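Local coordinates for protein beta-1,4-mannanase (Caldicellulosiruptor saccharolyticus, PDB 1PMH) that binds mannohexaose as a carbohydrate-binding module of a beta-1,4-mannanase, probably directing the enzyme to mannan, at residues 99-113 with 154-168. Residues are numbered along the deposited sequence; the frame is centred on the assembly and turned at random. Where two conformers were deposited one is given.
Unlike the reference sequence in segment 99-113: Ala104 (reference Pro). With BMA (beta-D-mannopyranose), chain B; BMA (beta-D-mannopyranose), chain C; BMA (beta-D-mannopyranose), chain D; BMA (beta-D-mannopyranose), chain E.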
loop_
_atom_site.group_PDB
_atom_site.type_symbol
_atom_site.label_atom_id
_atom_site.label_comp_id
_atom_site.label_asym_id
_atom_site.label_seq_id
_atom_site.Cartn_x
_atom_site.Cartn_y
_atom_site.Cartn_z
ATOM N N SER A 99 -8.876 -16.297 8.687
ATOM C CA SER A 99 -9.840 -15.218 8.735
ATOM C C SER A 99 -10.977 -15.440 7.753
ATOM O O SER A 99 -10.801 -16.064 6.721
ATOM C CB SER A 99 -9.199 -13.856 8.580
ATOM O OG SER A 99 -8.816 -13.572 7.257
ATOM N N GLN A 100 -12.150 -14.907 8.067
ATOM C CA GLN A 100 -13.282 -14.948 7.185
ATOM C C GLN A 100 -13.254 -13.755 6.228
ATOM O O GLN A 100 -12.643 -12.729 6.498
ATOM C CB GLN A 100 -14.595 -14.945 7.970
ATOM C CG GLN A 100 -14.745 -16.089 8.934
ATOM C CD GLN A 100 -14.538 -17.432 8.299
ATOM O OE1 GLN A 100 -15.195 -17.785 7.315
ATOM N NE2 GLN A 100 -13.669 -18.228 8.906
ATOM N N GLY A 101 -13.994 -13.883 5.146
ATOM C CA GLY A 101 -14.136 -12.795 4.198
ATOM C C GLY A 101 -12.841 -12.499 3.475
ATOM O O GLY A 101 -12.079 -13.389 3.170
ATOM N N GLY A 102 -12.630 -11.238 3.135
ATOM C CA GLY A 102 -11.441 -10.817 2.419
ATOM C C GLY A 102 -11.371 -9.316 2.464
ATOM O O GLY A 102 -12.064 -8.703 3.250
ATOM N N PHE A 103 -10.474 -8.738 1.705
ATOM C CA PHE A 103 -10.373 -7.298 1.680
ATOM C C PHE A 103 -10.130 -6.804 0.269
ATOM O O PHE A 103 -9.715 -7.533 -0.614
ATOM C CB PHE A 103 -9.331 -6.771 2.690
ATOM C CG PHE A 103 -7.885 -6.972 2.316
ATOM C CD1 PHE A 103 -7.206 -6.015 1.618
ATOM C CD2 PHE A 103 -7.187 -8.101 2.723
ATOM C CE1 PHE A 103 -5.892 -6.153 1.271
ATOM C CE2 PHE A 103 -5.860 -8.242 2.394
ATOM C CZ PHE A 103 -5.230 -7.265 1.650
ATOM N N ALA A 104 -10.409 -5.521 0.099
ATOM C CA ALA A 104 -10.154 -4.794 -1.135
ATOM C C ALA A 104 -9.071 -3.761 -0.879
ATOM O O ALA A 104 -8.883 -3.296 0.244
ATOM C CB ALA A 104 -11.439 -4.115 -1.591
ATOM N N TYR A 105 -8.381 -3.363 -1.920
ATOM C CA TYR A 105 -7.476 -2.245 -1.855
ATOM C C TYR A 105 -7.563 -1.440 -3.134
ATOM O O TYR A 105 -7.959 -1.921 -4.206
ATOM C CB TYR A 105 -6.035 -2.636 -1.506
ATOM C CG TYR A 105 -5.352 -3.333 -2.648
ATOM C CD1 TYR A 105 -4.680 -2.608 -3.596
ATOM C CD2 TYR A 105 -5.396 -4.704 -2.813
ATOM C CE1 TYR A 105 -4.079 -3.218 -4.698
ATOM C CE2 TYR A 105 -4.796 -5.339 -3.878
ATOM C CZ TYR A 105 -4.188 -4.585 -4.860
ATOM O OH TYR A 105 -3.578 -5.150 -5.950
ATOM N N LYS A 106 -7.183 -0.176 -3.008
ATOM C CA LYS A 106 -7.063 0.753 -4.128
ATOM C C LYS A 106 -5.761 1.523 -3.989
ATOM O O LYS A 106 -5.335 1.817 -2.888
ATOM C CB LYS A 106 -8.224 1.726 -4.205
ATOM C CG LYS A 106 -9.599 1.108 -4.197
ATOM C CD LYS A 106 -10.704 2.095 -4.512
ATOM C CE LYS A 106 -12.061 1.422 -4.710
ATOM N NZ LYS A 106 -13.095 2.453 -5.061
ATOM N N VAL A 107 -5.201 1.876 -5.145
ATOM C CA VAL A 107 -4.036 2.735 -5.231
ATOM C C VAL A 107 -4.468 3.977 -6.008
ATOM O O VAL A 107 -5.013 3.841 -7.118
ATOM C CB VAL A 107 -2.875 2.020 -5.918
ATOM C CG1 VAL A 107 -1.685 2.946 -6.047
ATOM C CG2 VAL A 107 -2.480 0.768 -5.144
ATOM N N VAL A 108 -4.248 5.138 -5.414
ATOM C CA VAL A 108 -4.844 6.388 -5.848
ATOM C C VAL A 108 -3.799 7.488 -5.846
ATOM O O VAL A 108 -2.995 7.593 -4.925
ATOM C CB VAL A 108 -5.966 6.759 -4.867
ATOM C CG1 VAL A 108 -6.553 8.116 -5.065
ATOM C CG2 VAL A 108 -7.069 5.708 -4.904
ATOM N N ILE A 109 -3.866 8.352 -6.866
ATOM C CA ILE A 109 -3.258 9.679 -6.782
ATOM C C ILE A 109 -4.343 10.646 -6.399
ATOM O O ILE A 109 -5.320 10.812 -7.141
ATOM C CB ILE A 109 -2.539 10.106 -8.078
ATOM C CG1 ILE A 109 -1.404 9.132 -8.426
ATOM C CG2 ILE A 109 -2.030 11.537 -7.938
ATOM C CD1 ILE A 109 -0.783 9.398 -9.815
ATOM N N ASN A 110 -4.222 11.241 -5.219
ATOM C CA ASN A 110 -5.281 12.096 -4.698
ATOM C C ASN A 110 -5.241 13.512 -5.228
ATOM O O ASN A 110 -5.066 14.460 -4.502
ATOM C CB ASN A 110 -5.308 12.007 -3.171
ATOM C CG ASN A 110 -6.563 12.594 -2.567
ATOM O OD1 ASN A 110 -7.582 12.747 -3.268
ATOM N ND2 ASN A 110 -6.498 12.899 -1.258
ATOM N N ASP A 111 -5.443 13.607 -6.552
ATOM C CA ASP A 111 -5.670 14.840 -7.286
ATOM C C ASP A 111 -7.031 14.640 -7.950
ATOM O O ASP A 111 -7.179 13.836 -8.883
ATOM C CB ASP A 111 -4.610 15.085 -8.331
ATOM C CG ASP A 111 -4.768 16.457 -8.970
ATOM O OD1 ASP A 111 -5.886 16.712 -9.474
ATOM O OD2 ASP A 111 -3.786 17.212 -9.003
ATOM N N GLY A 112 -8.071 15.156 -7.308
ATOM C CA GLY A 112 -9.440 14.816 -7.632
ATOM C C GLY A 112 -9.786 13.360 -7.394
ATOM O O GLY A 112 -10.826 12.913 -7.895
ATOM N N TRP A 113 -8.971 12.634 -6.624
ATOM C CA TRP A 113 -9.141 11.203 -6.328
ATOM C C TRP A 113 -9.157 10.383 -7.619
ATOM O O TRP A 113 -10.191 10.028 -8.166
ATOM C CB TRP A 113 -10.379 10.925 -5.482
ATOM C CG TRP A 113 -10.471 9.491 -5.021
ATOM C CD1 TRP A 113 -11.177 8.466 -5.624
ATOM C CD2 TRP A 113 -9.888 8.943 -3.869
ATOM N NE1 TRP A 113 -11.037 7.290 -4.924
ATOM C CE2 TRP A 113 -10.283 7.574 -3.820
ATOM C CE3 TRP A 113 -9.111 9.487 -2.841
ATOM C CZ2 TRP A 113 -9.885 6.736 -2.769
ATOM C CZ3 TRP A 113 -8.714 8.627 -1.814
ATOM C CH2 TRP A 113 -9.113 7.299 -1.818
ATOM N N LYS A 154 0.651 17.185 -10.741
ATOM C CA LYS A 154 -0.544 16.828 -9.991
ATOM C C LYS A 154 -0.233 16.914 -8.518
ATOM O O LYS A 154 0.903 16.845 -8.081
ATOM C CB LYS A 154 -0.979 15.396 -10.359
ATOM C CG LYS A 154 -1.505 15.212 -11.804
ATOM C CD LYS A 154 -2.817 15.889 -12.045
ATOM C CE LYS A 154 -3.361 15.482 -13.388
ATOM N NZ LYS A 154 -4.649 16.140 -13.668
ATOM N N ARG A 155 -1.301 17.004 -7.728
ATOM C CA ARG A 155 -1.213 16.981 -6.286
ATOM C C ARG A 155 -0.544 15.682 -5.838
ATOM O O ARG A 155 -0.983 14.603 -6.203
ATOM C CB ARG A 155 -2.616 17.093 -5.707
ATOM C CG ARG A 155 -2.714 17.307 -4.242
ATOM C CD ARG A 155 -4.146 17.679 -3.868
ATOM N NE ARG A 155 -4.333 17.910 -2.440
ATOM C CZ ARG A 155 -4.610 16.962 -1.573
ATOM N NH1 ARG A 155 -4.721 15.693 -1.933
ATOM N NH2 ARG A 155 -4.750 17.298 -0.296
ATOM N N ALA A 156 0.510 15.811 -5.038
ATOM C CA ALA A 156 1.497 14.759 -4.858
ATOM C C ALA A 156 1.219 13.813 -3.695
ATOM O O ALA A 156 2.145 13.450 -2.965
ATOM C CB ALA A 156 2.855 15.335 -4.715
ATOM N N GLN A 157 -0.054 13.455 -3.507
ATOM C CA GLN A 157 -0.408 12.540 -2.421
ATOM C C GLN A 157 -0.794 11.195 -3.033
ATOM O O GLN A 157 -1.762 11.089 -3.780
ATOM C CB GLN A 157 -1.520 13.139 -1.568
ATOM C CG GLN A 157 -1.713 12.306 -0.320
ATOM C CD GLN A 157 -2.875 12.759 0.524
ATOM O OE1 GLN A 157 -3.954 13.071 0.009
ATOM N NE2 GLN A 157 -2.669 12.820 1.840
ATOM N N LEU A 158 -0.048 10.172 -2.638
ATOM C CA LEU A 158 -0.358 8.791 -3.017
ATOM C C LEU A 158 -1.129 8.204 -1.851
ATOM O O LEU A 158 -0.698 8.328 -0.707
ATOM C CB LEU A 158 0.943 8.050 -3.243
ATOM C CG LEU A 158 0.918 6.635 -3.739
ATOM C CD1 LEU A 158 0.278 6.475 -5.080
ATOM C CD2 LEU A 158 2.331 6.077 -3.732
ATOM N N VAL A 159 -2.237 7.536 -2.179
ATOM C CA VAL A 159 -3.104 6.939 -1.193
ATOM C C VAL A 159 -3.272 5.460 -1.486
ATOM O O VAL A 159 -3.541 5.069 -2.624
ATOM C CB VAL A 159 -4.452 7.637 -1.123
ATOM C CG1 VAL A 159 -5.402 6.932 -0.154
ATOM C CG2 VAL A 159 -4.282 9.109 -0.739
ATOM N N PHE A 160 -3.125 4.672 -0.424
ATOM C CA PHE A 160 -3.517 3.278 -0.415
ATOM C C PHE A 160 -4.759 3.148 0.461
ATOM O O PHE A 160 -4.728 3.509 1.625
ATOM C CB PHE A 160 -2.439 2.368 0.149
ATOM C CG PHE A 160 -1.266 2.196 -0.759
ATOM C CD1 PHE A 160 -0.336 3.177 -0.878
ATOM C CD2 PHE A 160 -1.101 1.015 -1.492
ATOM C CE1 PHE A 160 0.777 3.056 -1.736
ATOM C CE2 PHE A 160 -0.026 0.859 -2.324
ATOM C CZ PHE A 160 0.886 1.900 -2.416
ATOM N N GLN A 161 -5.860 2.690 -0.150
ATOM C CA GLN A 161 -7.078 2.420 0.553
ATOM C C GLN A 161 -7.174 0.923 0.804
ATOM O O GLN A 161 -6.908 0.147 -0.082
ATOM C CB GLN A 161 -8.277 2.911 -0.233
ATOM C CG GLN A 161 -9.589 2.678 0.498
ATOM C CD GLN A 161 -10.735 3.271 -0.292
ATOM O OE1 GLN A 161 -11.486 2.540 -0.965
ATOM N NE2 GLN A 161 -10.882 4.570 -0.244
ATOM N N PHE A 162 -7.581 0.547 2.021
ATOM C CA PHE A 162 -7.858 -0.821 2.371
ATOM C C PHE A 162 -9.281 -0.882 2.851
ATOM O O PHE A 162 -9.708 -0.019 3.616
ATOM C CB PHE A 162 -6.918 -1.287 3.483
ATOM C CG PHE A 162 -5.497 -1.323 3.083
ATOM C CD1 PHE A 162 -4.691 -0.202 3.172
ATOM C CD2 PHE A 162 -4.932 -2.508 2.599
ATOM C CE1 PHE A 162 -3.373 -0.251 2.739
ATOM C CE2 PHE A 162 -3.604 -2.509 2.158
ATOM C CZ PHE A 162 -2.857 -1.405 2.273
ATOM N N ALA A 163 -10.009 -1.936 2.512
ATOM C CA ALA A 163 -11.376 -2.072 3.021
ATOM C C ALA A 163 -11.683 -3.523 3.283
ATOM O O ALA A 163 -11.677 -4.357 2.386
ATOM C CB ALA A 163 -12.419 -1.489 2.047
ATOM N N GLY A 164 -11.968 -3.826 4.541
ATOM C CA GLY A 164 -12.420 -5.178 4.864
ATOM C C GLY A 164 -13.781 -5.458 4.223
ATOM O O GLY A 164 -14.687 -4.655 4.284
ATOM N N GLN A 165 -13.911 -6.626 3.638
ATOM C CA GLN A 165 -15.172 -7.053 3.005
ATOM C C GLN A 165 -15.674 -8.263 3.772
ATOM O O GLN A 165 -15.350 -9.407 3.510
ATOM C CB GLN A 165 -14.974 -7.367 1.528
ATOM C CG GLN A 165 -14.590 -6.171 0.667
ATOM C CD GLN A 165 -14.424 -6.510 -0.772
ATOM O OE1 GLN A 165 -13.332 -6.972 -1.143
ATOM N NE2 GLN A 165 -15.433 -6.349 -1.559
ATOM N N ASN A 166 -16.429 -7.955 4.826
ATOM C CA ASN A 166 -16.890 -8.979 5.772
ATOM C C ASN A 166 -15.721 -9.768 6.324
ATOM O O ASN A 166 -15.837 -10.955 6.571
ATOM C CB ASN A 166 -17.954 -9.896 5.169
ATOM C CG ASN A 166 -19.068 -9.106 4.530
ATOM O OD1 ASN A 166 -19.657 -8.290 5.215
ATOM N ND2 ASN A 166 -19.211 -9.183 3.220
ATOM N N SER A 167 -14.595 -9.100 6.595
ATOM C CA SER A 167 -13.420 -9.742 7.168
ATOM C C SER A 167 -13.412 -9.597 8.689
ATOM O O SER A 167 -13.792 -8.566 9.233
ATOM C CB SER A 167 -12.156 -9.094 6.611
ATOM O OG SER A 167 -10.977 -9.615 7.191
ATOM N N ASN A 168 -12.863 -10.608 9.365
ATOM C CA ASN A 168 -12.514 -10.520 10.779
ATOM C C ASN A 168 -11.015 -10.527 11.018
ATOM O O ASN A 168 -10.559 -10.752 12.159
ATOM C CB ASN A 168 -13.188 -11.612 11.608
ATOM C CG ASN A 168 -12.767 -13.000 11.236
ATOM O OD1 ASN A 168 -11.953 -13.180 10.298
ATOM N ND2 ASN A 168 -13.223 -14.006 11.858
HETATM C C1 BMA B . -15.496 3.547 -2.783
HETATM C C2 BMA B . -14.341 4.014 -1.951
HETATM C C3 BMA B . -14.468 5.526 -1.801
HETATM C C4 BMA B . -14.605 6.176 -3.189
HETATM C C5 BMA B . -15.685 5.506 -4.012
HETATM C C6 BMA B . -15.672 6.068 -5.424
HETATM O O2 BMA B . -13.131 3.697 -2.601
HETATM O O3 BMA B . -13.359 6.003 -1.028
HETATM O O4 BMA B . -15.084 7.484 -3.041
HETATM O O5 BMA B . -15.470 4.122 -4.083
HETATM O O6 BMA B . -16.794 5.591 -6.079
HETATM C C1 BMA C . -14.119 8.481 -3.037
HETATM C C2 BMA C . -14.840 9.777 -3.397
HETATM C C3 BMA C . -13.770 10.833 -3.329
HETATM C C4 BMA C . -13.075 10.849 -1.983
HETATM C C5 BMA C . -12.540 9.468 -1.590
HETATM C C6 BMA C . -11.889 9.341 -0.219
HETATM O O2 BMA C . -15.881 10.048 -2.497
HETATM O O3 BMA C . -14.366 12.081 -3.639
HETATM O O4 BMA C . -11.955 11.677 -2.093
HETATM O O5 BMA C . -13.626 8.563 -1.717
HETATM O O6 BMA C . -12.767 9.752 0.792
HETATM C C1 BMA D . -11.670 12.454 -0.916
HETATM C C2 BMA D . -10.236 12.939 -0.935
HETATM C C3 BMA D . -9.956 13.787 0.315
HETATM C C4 BMA D . -10.961 14.952 0.300
HETATM C C5 BMA D . -12.414 14.482 0.205
HETATM C C6 BMA D . -13.501 15.549 0.080
HETATM O O2 BMA D . -9.959 13.553 -2.174
HETATM O O3 BMA D . -8.661 14.344 0.174
HETATM O O4 BMA D . -10.919 15.695 1.489
HETATM O O5 BMA D . -12.517 13.634 -0.904
HETATM O O6 BMA D . -14.752 14.915 0.254
HETATM C C1 BMA E . -17.891 -0.912 -3.473
HETATM C C2 BMA E . -17.269 -0.431 -4.763
HETATM C C3 BMA E . -16.135 0.523 -4.414
HETATM C C4 BMA E . -16.571 1.527 -3.393
HETATM C C5 BMA E . -17.224 0.887 -2.160
HETATM C C6 BMA E . -17.746 1.856 -1.131
HETATM O O2 BMA E . -18.240 0.279 -5.508
HETATM O O3 BMA E . -15.556 1.107 -5.576
HETATM O O4 BMA E . -15.384 2.168 -2.990
HETATM O O5 BMA E . -18.310 0.082 -2.591
HETATM O O6 BMA E . -18.629 2.788 -1.716
HETATM O O HOH W 1 -10.138 -11.708 5.690
HETATM O O HOH W 2 -12.199 -16.745 11.268
HETATM O O HOH W 3 -7.036 15.961 -11.705
#
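Lys106 and Gln161 face each other as a hydrogen-bonded antiparallel pair; strands 102-109 and 157-165 run with directions 155° apart. Paired backbone bonds also join Ala104 to Ala163 and Val108 to Val159; one more, Asn110 N to Gln157 O at 2.9 Å, carries the pairing beyond strand 102-109.

At that end polar side chains take over. Asn110 ND2 donates to Gln157 OE1 (2.8 Å), the two amides 9° from coplanar. Two acceptors at ND2, Gln157 OE1 and O3 of the chain D mannose, and a donor at OD1, that sugar's O2, fix the Asn110 flip. Arg155, CG anti to the backbone N (chi1 -170°) and extended on to NE, carries NH1 to Asn110 O (2.9 Å), near the guanidinium plane; its NE pairs with Glu74. Asp111 OD2 takes Arg155 N on its anti lone pair, nearly straight.

On the face away from the sugars, Val107 CG2 lies 3.7 Å from Phe160 CE2, and Phe103 CE1 meets the Phe162 edge; Phe160 and Phe162 also pack against strand 172-181.

On the sugar side, Gln161 OE1 accepts from O2 (2.6 Å) and NE2 donates to O3 (3.0 Å) of the chain B mannose; Lys106 NZ donates to that O2 and to O3 and O4 of the chain E mannose, and pairs with Glu115. C5 of the chain C mannose sits 3.5 Å above the Trp113 ring plane; Val108 CG1 lies against the opposite face, and Val159 CG1 approaches CZ3 (4.1 Å). An alanine in place of Trp113 would probably leave the sugar without its stacking surface and uncover Val159. This sheet of the CBM27 jellyroll beta-sandwich thus carries Lys106, Asn110, Trp113 and Gln161 of the mannooligosaccharide site.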